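Local coordinates for protein (lectin) (Hyacinthoides hispanica, PDB 1B2P), which binds mannose as a bulb-type lectin of monocot bulbs, here captured without bound sugar, at the interface of chains A and B. Coordinates in Å, arbitrary orientation; residue numbers count along the deposited sequence, not the author numbering. Chains: chain A/B, Protein (lectin).

Contact 1: the interface of chains A and B. Residues chain A 44, 51-52, 102-105; chain B 115-117.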
# COMPACT_ATOMS: atom_id res chain seq x y z
N LEU A 44 4.42 6.60 -20.33
CA LEU A 44 4.92 5.56 -19.37
C LEU A 44 6.42 5.84 -19.11
O LEU A 44 7.19 5.92 -20.06
CB LEU A 44 4.80 4.22 -20.04
CG LEU A 44 5.36 2.99 -19.26
CD1 LEU A 44 4.50 2.79 -18.00
CD2 LEU A 44 5.25 1.81 -20.20
N ILE A 51 9.43 5.79 -21.74
CA ILE A 51 9.56 4.63 -22.58
C ILE A 51 8.47 4.42 -23.61
O ILE A 51 8.62 3.65 -24.56
CB ILE A 51 9.86 3.31 -21.88
CG1 ILE A 51 8.70 2.98 -20.98
CG2 ILE A 51 11.18 3.50 -21.03
CD1 ILE A 51 8.83 1.58 -20.33
N TRP A 52 7.33 5.12 -23.39
CA TRP A 52 6.30 5.08 -24.39
C TRP A 52 5.38 6.29 -24.16
O TRP A 52 5.25 6.73 -23.01
CB TRP A 52 5.40 3.79 -24.11
CG TRP A 52 4.27 3.61 -25.07
CD1 TRP A 52 4.20 2.95 -26.25
CD2 TRP A 52 2.90 4.11 -24.91
NE1 TRP A 52 2.95 3.01 -26.89
CE2 TRP A 52 2.18 3.73 -26.01
CE3 TRP A 52 2.34 4.90 -23.94
CZ2 TRP A 52 0.82 4.10 -26.23
CZ3 TRP A 52 0.98 5.27 -24.10
CH2 TRP A 52 0.27 4.88 -25.26
N ASP A 102 5.75 -6.57 -15.32
CA ASP A 102 6.75 -6.77 -16.38
C ASP A 102 6.91 -5.49 -17.23
O ASP A 102 7.62 -5.57 -18.21
CB ASP A 102 6.41 -7.97 -17.25
CG ASP A 102 5.25 -7.93 -18.14
OD1 ASP A 102 4.54 -6.86 -18.08
OD2 ASP A 102 4.89 -8.83 -18.92
N ARG A 103 6.30 -4.41 -16.84
CA ARG A 103 6.45 -3.05 -17.46
C ARG A 103 5.59 -2.98 -18.70
O ARG A 103 5.57 -1.90 -19.27
CB ARG A 103 7.94 -2.71 -17.80
CG ARG A 103 8.14 -1.14 -17.70
CD ARG A 103 9.67 -0.88 -18.12
NE ARG A 103 9.86 -1.27 -19.51
CZ ARG A 103 11.12 -0.91 -20.07
NH1 ARG A 103 11.97 -0.24 -19.35
NH2 ARG A 103 11.22 -1.30 -21.32
N ASN A 104 4.72 -3.94 -19.04
CA ASN A 104 3.78 -3.73 -20.12
C ASN A 104 2.47 -3.08 -19.58
O ASN A 104 2.26 -3.26 -18.37
CB ASN A 104 3.45 -5.11 -20.67
CG ASN A 104 3.12 -5.12 -22.15
OD1 ASN A 104 3.19 -4.08 -22.81
ND2 ASN A 104 2.73 -6.29 -22.67
N VAL A 105 1.89 -2.31 -20.44
CA VAL A 105 0.49 -1.79 -19.97
C VAL A 105 -0.46 -2.40 -20.93
O VAL A 105 -0.32 -2.38 -22.17
CB VAL A 105 0.45 -0.27 -20.26
CG1 VAL A 105 -1.01 0.22 -20.09
CG2 VAL A 105 1.38 0.43 -19.29
N THR B 115 0.90 -1.71 -24.76
CA THR B 115 2.00 -0.78 -25.22
C THR B 115 3.19 -1.57 -25.79
O THR B 115 3.99 -0.83 -26.48
CB THR B 115 2.41 0.08 -24.05
OG1 THR B 115 2.71 -0.76 -22.91
CG2 THR B 115 1.32 1.11 -23.64
N GLN B 116 3.36 -2.78 -25.39
CA GLN B 116 4.49 -3.63 -25.79
C GLN B 116 5.76 -3.06 -25.26
O GLN B 116 6.76 -2.87 -26.02
CB GLN B 116 4.50 -3.75 -27.31
CG GLN B 116 3.23 -4.36 -27.88
CD GLN B 116 3.14 -4.47 -29.39
OE1 GLN B 116 2.75 -5.54 -29.86
NE2 GLN B 116 3.46 -3.44 -30.16
N THR B 117 5.88 -2.82 -23.98
CA THR B 117 7.00 -2.14 -23.33
C THR B 117 7.64 -3.08 -22.30
O THR B 117 8.22 -2.56 -21.35
CB THR B 117 6.57 -0.85 -22.65
OG1 THR B 117 5.30 -1.13 -21.96
CG2 THR B 117 6.25 0.23 -23.69

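Contact 2: the interface of chains A and B. Residues chain A 100-102; chain B 10-13, 117-119.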
# COMPACT_ATOMS: atom_id res chain seq x y z
N GLN A 100 1.58 -3.41 -15.46
CA GLN A 100 2.01 -4.77 -14.92
C GLN A 100 3.42 -4.79 -14.46
O GLN A 100 4.25 -3.95 -14.88
CB GLN A 100 1.99 -5.74 -16.11
CG GLN A 100 0.53 -5.80 -16.68
CD GLN A 100 0.31 -6.88 -17.66
OE1 GLN A 100 -0.84 -7.29 -17.90
NE2 GLN A 100 1.31 -7.40 -18.42
N PRO A 101 3.79 -5.75 -13.58
CA PRO A 101 5.15 -5.77 -13.06
C PRO A 101 6.12 -6.01 -14.21
O PRO A 101 7.29 -5.61 -13.95
CB PRO A 101 5.12 -7.09 -12.22
CG PRO A 101 3.67 -7.06 -11.67
CD PRO A 101 2.82 -6.64 -12.85
N ASP A 102 5.75 -6.57 -15.32
CA ASP A 102 6.75 -6.77 -16.38
C ASP A 102 6.91 -5.49 -17.23
O ASP A 102 7.62 -5.57 -18.21
CB ASP A 102 6.41 -7.97 -17.25
CG ASP A 102 5.25 -7.93 -18.14
OD1 ASP A 102 4.54 -6.86 -18.08
OD2 ASP A 102 4.89 -8.83 -18.92
N ASP B 10 6.81 -14.89 -17.71
CA ASP B 10 7.26 -13.52 -17.58
C ASP B 10 7.18 -13.22 -16.07
O ASP B 10 6.73 -14.08 -15.30
CB ASP B 10 6.59 -12.58 -18.52
CG ASP B 10 5.06 -12.44 -18.24
OD1 ASP B 10 4.79 -12.41 -17.05
OD2 ASP B 10 4.38 -12.54 -19.22
N ASP B 11 7.62 -12.07 -15.65
CA ASP B 11 7.65 -11.94 -14.21
C ASP B 11 6.38 -11.12 -13.76
O ASP B 11 6.55 -10.64 -12.64
CB ASP B 11 8.91 -11.41 -13.55
CG ASP B 11 9.46 -10.35 -14.46
OD1 ASP B 11 8.65 -9.51 -14.93
OD2 ASP B 11 10.72 -10.44 -14.66
N ASN B 12 5.30 -11.36 -14.49
CA ASN B 12 4.06 -10.85 -13.80
C ASN B 12 3.71 -11.77 -12.64
O ASN B 12 3.89 -12.96 -12.81
CB ASN B 12 2.96 -10.84 -14.82
CG ASN B 12 3.10 -9.77 -15.90
OD1 ASN B 12 2.67 -9.98 -17.04
ND2 ASN B 12 3.60 -8.71 -15.48
N HIS B 13 3.46 -11.20 -11.53
CA HIS B 13 3.21 -11.97 -10.32
C HIS B 13 2.23 -11.25 -9.45
O HIS B 13 2.17 -10.03 -9.61
CB HIS B 13 4.54 -12.16 -9.50
CG HIS B 13 5.05 -10.80 -9.11
ND1 HIS B 13 4.81 -10.27 -7.84
CD2 HIS B 13 5.76 -9.83 -9.81
CE1 HIS B 13 5.35 -9.04 -7.77
NE2 HIS B 13 5.92 -8.77 -8.93
N THR B 117 5.88 -2.82 -23.98
CA THR B 117 7.00 -2.14 -23.33
C THR B 117 7.64 -3.08 -22.30
O THR B 117 8.22 -2.56 -21.35
CB THR B 117 6.57 -0.85 -22.65
OG1 THR B 117 5.30 -1.13 -21.96
CG2 THR B 117 6.25 0.23 -23.69
N VAL B 118 7.50 -4.37 -22.53
CA VAL B 118 8.09 -5.35 -21.60
C VAL B 118 9.59 -5.11 -21.39
O VAL B 118 10.27 -4.87 -22.37
CB VAL B 118 7.85 -6.79 -22.09
CG1 VAL B 118 8.56 -7.78 -21.15
CG2 VAL B 118 6.34 -7.11 -22.03
N ARG B 119 10.05 -4.99 -20.17
CA ARG B 119 11.42 -5.28 -19.80
C ARG B 119 11.85 -4.55 -18.55
O ARG B 119 11.23 -4.79 -17.50
CB ARG B 119 12.43 -5.10 -20.94
CG ARG B 119 12.99 -6.46 -21.33
CD ARG B 119 12.17 -7.06 -22.48
NE ARG B 119 12.94 -6.93 -23.72
CZ ARG B 119 12.98 -7.83 -24.70
NH1 ARG B 119 12.25 -8.94 -24.60
NH2 ARG B 119 13.73 -7.60 -25.79
OXT ARG B 119 12.87 -3.81 -18.52
O HOH W 1 9.83 -5.27 -14.92
O HOH W 2 1.17 -10.25 -19.89

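Contact 3: the interface of chains A and B. Residues chain A 3, 5, 94-96, 108-109, 111; chain B 96, 98, 100, 106, 108.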
# COMPACT_ATOMS: atom_id res chain seq x y z
N ILE A 3 -4.50 0.00 -11.86
CA ILE A 3 -5.57 -0.40 -12.76
C ILE A 3 -6.56 0.74 -13.08
O ILE A 3 -6.75 1.60 -12.18
CB ILE A 3 -6.37 -1.59 -12.14
CG1 ILE A 3 -7.57 -2.01 -12.97
CG2 ILE A 3 -6.91 -1.14 -10.75
CD1 ILE A 3 -7.97 -3.49 -12.67
N PHE A 5 -10.42 1.13 -14.49
CA PHE A 5 -11.60 0.44 -14.98
C PHE A 5 -12.39 1.17 -16.03
O PHE A 5 -12.31 2.41 -16.08
CB PHE A 5 -12.54 0.26 -13.77
CG PHE A 5 -11.95 -0.52 -12.64
CD1 PHE A 5 -12.23 -1.93 -12.76
CD2 PHE A 5 -11.27 -0.06 -11.56
CE1 PHE A 5 -11.67 -2.70 -11.71
CE2 PHE A 5 -10.70 -0.84 -10.57
CZ PHE A 5 -10.96 -2.21 -10.62
N HIS A 94 -17.17 -4.75 -19.98
CA HIS A 94 -16.34 -4.21 -18.96
C HIS A 94 -14.86 -4.60 -19.26
O HIS A 94 -14.70 -5.76 -19.58
CB HIS A 94 -16.60 -4.76 -17.57
CG HIS A 94 -17.95 -4.24 -17.10
ND1 HIS A 94 -18.38 -4.60 -15.80
CD2 HIS A 94 -18.74 -3.25 -17.51
CE1 HIS A 94 -19.58 -3.91 -15.62
NE2 HIS A 94 -19.82 -3.19 -16.61
N TYR A 95 -14.00 -3.65 -19.09
CA TYR A 95 -12.58 -3.94 -19.46
C TYR A 95 -11.74 -3.29 -18.36
O TYR A 95 -12.17 -2.42 -17.56
CB TYR A 95 -12.20 -3.12 -20.74
CG TYR A 95 -12.85 -3.74 -21.94
CD1 TYR A 95 -14.17 -3.52 -22.33
CD2 TYR A 95 -12.02 -4.61 -22.79
CE1 TYR A 95 -14.76 -4.11 -23.43
CE2 TYR A 95 -12.66 -5.18 -23.87
CZ TYR A 95 -14.00 -4.97 -24.20
OH TYR A 95 -14.61 -5.59 -25.28
N VAL A 96 -10.47 -3.68 -18.26
CA VAL A 96 -9.50 -3.05 -17.36
C VAL A 96 -8.12 -2.85 -18.08
O VAL A 96 -7.84 -3.52 -19.07
CB VAL A 96 -9.13 -3.91 -16.09
CG1 VAL A 96 -10.38 -4.11 -15.18
CG2 VAL A 96 -8.70 -5.34 -16.54
N TYR A 108 -7.36 -5.60 -20.89
CA TYR A 108 -8.01 -6.89 -20.99
C TYR A 108 -9.56 -6.75 -20.96
O TYR A 108 -9.99 -5.93 -20.18
CB TYR A 108 -7.63 -7.69 -19.67
CG TYR A 108 -6.17 -8.03 -19.49
CD1 TYR A 108 -5.74 -9.24 -20.04
CD2 TYR A 108 -5.29 -7.20 -18.83
CE1 TYR A 108 -4.39 -9.60 -19.90
CE2 TYR A 108 -3.93 -7.55 -18.64
CZ TYR A 108 -3.55 -8.76 -19.24
OH TYR A 108 -2.22 -9.10 -19.06
N GLY A 109 -10.17 -7.67 -21.70
CA GLY A 109 -11.67 -7.75 -21.44
C GLY A 109 -12.13 -8.41 -22.68
O GLY A 109 -11.44 -8.74 -23.66
N ALA A 111 -15.26 -9.13 -19.63
CA ALA A 111 -15.25 -10.05 -18.49
C ALA A 111 -15.70 -11.42 -18.91
O ALA A 111 -16.73 -11.67 -19.63
CB ALA A 111 -16.29 -9.55 -17.44
N VAL B 96 -6.44 -11.76 -16.61
CA VAL B 96 -6.19 -11.40 -15.24
C VAL B 96 -7.48 -11.63 -14.33
O VAL B 96 -8.56 -11.50 -14.90
CB VAL B 96 -5.82 -9.89 -15.04
CG1 VAL B 96 -4.43 -9.63 -15.74
CG2 VAL B 96 -6.84 -8.96 -15.72
N VAL B 98 -9.30 -10.00 -11.03
CA VAL B 98 -9.14 -8.77 -10.21
C VAL B 98 -10.13 -8.79 -9.01
O VAL B 98 -11.29 -9.06 -9.36
CB VAL B 98 -9.46 -7.57 -11.09
CG1 VAL B 98 -9.21 -6.25 -10.33
CG2 VAL B 98 -8.54 -7.60 -12.38
N GLN B 100 -12.13 -6.44 -6.98
CA GLN B 100 -12.47 -5.01 -7.36
C GLN B 100 -13.11 -4.26 -6.20
O GLN B 100 -13.58 -4.82 -5.24
CB GLN B 100 -13.57 -5.05 -8.42
CG GLN B 100 -13.01 -5.74 -9.67
CD GLN B 100 -13.94 -5.74 -10.82
OE1 GLN B 100 -13.54 -5.89 -11.99
NE2 GLN B 100 -15.31 -5.57 -10.69
N VAL B 106 -13.44 -10.67 -10.72
CA VAL B 106 -13.78 -10.83 -12.16
C VAL B 106 -12.54 -11.26 -12.95
O VAL B 106 -11.46 -10.81 -12.60
CB VAL B 106 -14.31 -9.52 -12.78
CG1 VAL B 106 -14.80 -9.68 -14.19
CG2 VAL B 106 -15.46 -8.92 -11.89
N TYR B 108 -10.82 -11.09 -16.51
CA TYR B 108 -10.93 -10.41 -17.76
C TYR B 108 -9.84 -11.00 -18.76
O TYR B 108 -8.73 -11.25 -18.35
CB TYR B 108 -10.49 -8.92 -17.54
CG TYR B 108 -11.49 -8.08 -16.71
CD1 TYR B 108 -12.54 -7.47 -17.39
CD2 TYR B 108 -11.25 -7.96 -15.33
CE1 TYR B 108 -13.39 -6.70 -16.58
CE2 TYR B 108 -12.15 -7.22 -14.52
CZ TYR B 108 -13.16 -6.60 -15.22
OH TYR B 108 -14.10 -5.87 -14.45
O HOH W 3 -14.14 -3.25 -15.59
O HOH W 4 -17.14 -6.71 -14.70

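Contact 4: the interface of chains A and B. Residues chain A 70-71, 88-90, 95, 107-109; chain B 110, 112.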
# COMPACT_ATOMS: atom_id res chain seq x y z
N ASP A 70 -15.86 -0.13 -24.85
CA ASP A 70 -15.50 -1.15 -25.86
C ASP A 70 -13.99 -1.40 -25.71
O ASP A 70 -13.47 -1.91 -26.76
CB ASP A 70 -15.82 -0.61 -27.24
CG ASP A 70 -15.23 0.71 -27.64
OD1 ASP A 70 -14.61 1.40 -26.86
OD2 ASP A 70 -15.40 1.19 -28.80
N GLY A 71 -13.33 -0.93 -24.67
CA GLY A 71 -11.93 -1.35 -24.45
C GLY A 71 -10.97 -0.34 -25.13
O GLY A 71 -9.77 -0.64 -25.14
N VAL A 88 -7.64 -0.74 -31.32
CA VAL A 88 -8.47 -1.90 -31.42
C VAL A 88 -9.59 -1.81 -30.41
O VAL A 88 -9.40 -1.46 -29.28
CB VAL A 88 -7.73 -3.24 -31.25
CG1 VAL A 88 -6.62 -3.02 -30.31
CG2 VAL A 88 -8.44 -4.53 -30.84
N ALA A 89 -10.77 -2.15 -30.96
CA ALA A 89 -11.94 -2.10 -30.10
C ALA A 89 -12.53 -3.48 -29.92
O ALA A 89 -12.36 -4.36 -30.81
CB ALA A 89 -13.10 -1.25 -30.70
N GLY A 90 -13.22 -3.72 -28.81
CA GLY A 90 -13.96 -4.95 -28.62
C GLY A 90 -15.47 -4.72 -28.41
O GLY A 90 -15.92 -3.55 -28.59
N TYR A 95 -14.00 -3.65 -19.09
CA TYR A 95 -12.58 -3.94 -19.46
C TYR A 95 -11.74 -3.29 -18.36
O TYR A 95 -12.17 -2.42 -17.56
CB TYR A 95 -12.20 -3.12 -20.74
CG TYR A 95 -12.85 -3.74 -21.94
CD1 TYR A 95 -14.17 -3.52 -22.33
CD2 TYR A 95 -12.02 -4.61 -22.79
CE1 TYR A 95 -14.76 -4.11 -23.43
CE2 TYR A 95 -12.66 -5.18 -23.87
CZ TYR A 95 -14.00 -4.97 -24.20
OH TYR A 95 -14.61 -5.59 -25.28
N ILE A 107 -4.58 -3.81 -21.96
CA ILE A 107 -6.04 -3.70 -21.73
C ILE A 107 -6.60 -5.11 -21.83
O ILE A 107 -6.38 -5.75 -22.86
CB ILE A 107 -6.68 -2.82 -22.83
CG1 ILE A 107 -6.11 -1.42 -22.65
CG2 ILE A 107 -8.24 -2.86 -22.69
CD1 ILE A 107 -6.64 -0.41 -23.80
N TYR A 108 -7.36 -5.60 -20.89
CA TYR A 108 -8.01 -6.89 -20.99
C TYR A 108 -9.56 -6.75 -20.96
O TYR A 108 -9.99 -5.93 -20.18
CB TYR A 108 -7.63 -7.69 -19.67
CG TYR A 108 -6.17 -8.03 -19.49
CD1 TYR A 108 -5.74 -9.24 -20.04
CD2 TYR A 108 -5.29 -7.20 -18.83
CE1 TYR A 108 -4.39 -9.60 -19.90
CE2 TYR A 108 -3.93 -7.55 -18.64
CZ TYR A 108 -3.55 -8.76 -19.24
OH TYR A 108 -2.22 -9.10 -19.06
N GLY A 109 -10.17 -7.67 -21.70
CA GLY A 109 -11.67 -7.75 -21.44
C GLY A 109 -12.13 -8.41 -22.68
O GLY A 109 -11.44 -8.74 -23.66
N ASP B 110 -9.36 -12.19 -23.34
CA ASP B 110 -7.92 -12.07 -23.45
C ASP B 110 -7.53 -10.64 -23.67
O ASP B 110 -8.28 -9.64 -23.66
CB ASP B 110 -7.77 -12.82 -24.86
CG ASP B 110 -6.36 -13.05 -25.31
OD1 ASP B 110 -5.40 -12.98 -24.57
OD2 ASP B 110 -6.27 -13.33 -26.60
N LEU B 112 -6.49 -7.23 -25.22
CA LEU B 112 -6.98 -6.61 -26.43
C LEU B 112 -5.87 -5.80 -27.08
O LEU B 112 -5.75 -5.80 -28.32
CB LEU B 112 -8.17 -5.67 -25.99
CG LEU B 112 -8.93 -5.00 -27.10
CD1 LEU B 112 -9.67 -6.02 -27.95
CD2 LEU B 112 -9.97 -3.97 -26.54
O HOH W 5 -10.20 -9.79 -25.76

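Contact 1: the interface of chains A and B
This is a two-fold subunit interface in which the C-terminal arm of chain B, with B:Thr115 and B:Thr117, docks on chain A. It probably helps hold the two copies together, as the C-terminal exchange of this lectin family would suggest. B:Thr117 is held at both its ends. B:Thr117 OG1 donates to A:Arg103 O at 2.8 Å, tilted from the carbonyl plane. Its own carbonyl O is gripped side-on, in the guanidinium plane. A:Arg103 NE lies 2.8 Å from B:Thr117 O, nearly along the C=O axis. A:Arg103 NH2 bonds to B:Thr117 O at 3.3 Å, from above the carbonyl plane. B:Thr117 N bonds to A:Asn104 OD1 at 3.2 Å. A:Asn104 belongs to the mannose-binding motif, so the arm may help place a sugar-binding residue. A:Leu44 CD2 meets B:Thr117 tip to tip. B:Thr115 N bonds to A:Val105 O at 2.9 Å. B:Thr115 OG1, between the backbone N and the carbonyl carbon (chi1 52°), accepts from A:Val105 N at 3.0 Å and pairs with B:Thr117 OG1. B:Thr115 CG2 lies over the A:Trp52 indole, 3.7 Å from the six-ring centroid. The arm packs against residues of strands 42-46 and 49-53 and pairs with the start of strand 105-109.

Contact 2: the interface of chains A and B
The A:Asp102 carboxylate and the B:Asn12 amide cross at a slant, their planes 57° apart. A:Asp102 belongs to the QXDXNXVXY mannose-binding motif of bulb-type lectins, which begins at A:Gln100. The tight part lies round A:Asp102, enclosed by loop 10-13 and the C-terminal end of chain B. Its CG stands between its backbone N and carbonyl carbon (chi1 70°), which turns the carboxylate toward the amide. A:Asp102 CG lies 3.6 Å from B:Asn12 CG. The amide orientation is doubtful. B:Asn12 ND2 faces A:Asp102 N at 3.0 Å, and B:Asn12 OD1 faces A:Asp102 OD2 at 3.1 Å. A flip might relieve both pairs. It would, however, oppose the A:Gln100 NE2 donor, now 3.2 Å from B:Asn12 OD1. Acidic groups cluster here: A:Asp102 OD2 lies 3.8 Å from B:Asp10 OD2, with B:Asp11 also near. B:Asn12 N bonds to B:Asp10 OD1 at 2.8 Å, which braces the loop. B:Val118 CG2 packs on the other flank. A:Pro101 CB rests 3.7 Å from B:His13 CD2. The looser side is watered. Water 2 links A:Gln100 NE2 with B:Asn12 OD1. B:Arg119 is poorly ordered, so its links are tentative: water 1 joins A:Pro101 O to B:Arg119 O, and B:Arg119 N donates to A:Asp102 O.

Contact 3: the interface of chains A and B
B:Tyr108 and A:Val96 make the core of this contact, an apolar patch of the two-fold interface, with B:Val98 beside them. B:Gln100, B:Val106 and B:Tyr108 belong to the mannose-binding motif. The phenol ring of B:Tyr108 is sandwiched. A:Val96 CG1 sits 3.6 Å above one face, away from the ring centre, and B:Val106 CG1 of its own chain lies on the opposite face. A:Val96 CG1 is anti to its carbonyl carbon (chi1 -64°). A:Val96 CG2 lies 3.8 Å from B:Tyr108 CD2, so both methyls bear on the ring. The ring edge is also met: A:His94 O lies in the ring plane, 3.4 Å from B:Tyr108 CE1. At the tip, B:Tyr108 OH donates a short bond of 2.5 Å to B:Gln100 OE1, in the amide plane. This bond and the faces should fix the rotation of the ring. Water 3 joins the same hydroxyl to A:Tyr95 O, and water 4 joins it to A:His94 ND1. These waters may stand where a sugar hydroxyl could bind. The twin pair puts B:Val96 CG1 over the A:Tyr108 ring, 3.8 Å from its centroid. A:Tyr108 CB and B:Tyr108 CB are 3.8 Å apart. B:Val98 CG1 touches A:Ile3 CD1 tip to tip at 3.8 Å. A:Ala111 forms an antiparallel bridge with B:Tyr108, and A:Ala111 CB packs 3.6 Å from B:Val106 CG1. Strands 95-99 and 105-109 of the two chains face each other here, with strands 3-5 and 111-114 of chain A alongside.

Contact 4: the interface of chains A and B
The carbonyl O of A:Ile107 accepts from the backbone N of B:Leu112 at 2.8 Å. The bond is almost straight, 178° at the hydrogen, and it fastens strand 111-114 of chain B to strand 105-109 of chain A. A second backbone link, from A:Gly109 N to B:Asp110 O, is weak at 3.4 Å. Nearby, A:Gly109 O and B:Asp110 O are both acceptors. Water 5 lies 2.7 Å from A:Gly109 O and 2.8 Å from B:Asp110 O, and could donate to each. B:Asp110 follows a cis peptide bond, which probably helps set the turn of the chain there. The side chain of B:Leu112 plugs into chain A. Its CG is anti to the backbone N (chi1 -175°), and this sends the two methyls inward, away from the backbone bond. B:Leu112 CD1 packs closely on A:Val88 CG2, 3.5 Å away; the two side chains run alongside, pointing opposite ways. CD2 takes the other branch, among backbone carbonyls. B:Leu112 CD2 sits 3.6 Å from A:Gly71 O and 3.8 Å from A:Val88 O. It also lies 4.0 Å from A:Tyr95 CE2, whose side chain crosses it at a slant. A:Gly71 CA lies over the centre of the A:Tyr95 ring and may help position it. The A:Val88 CG1 methyl adds a contact to B:Leu112 O. The site joins a buried leucine to a strand pairing between subunits, and so probably helps hold the C-terminal segment exchanged between the two chains.

The four contacts form two neighbouring pairs in one two-fold interface. Contact 1 and contact 2 are about 9 Å apart between C-alpha centres and share A:Asp102 and B:Thr117. Contact 3 and contact 4 are also about 9 Å apart and share A:Tyr95, A:Tyr108 and A:Gly109. The pairs lie about 17 to 19 Å from each other. Strand 105-109 of chain A serves contacts 1, 3 and 4. Mannose-motif residues recur across contacts 1, 2 and 3. Chain B's C-terminal segment runs from contact 4 through contact 1 to contact 2. Both chains probably exchange their ends to form a dimer, two of which would make the four-chain assembly.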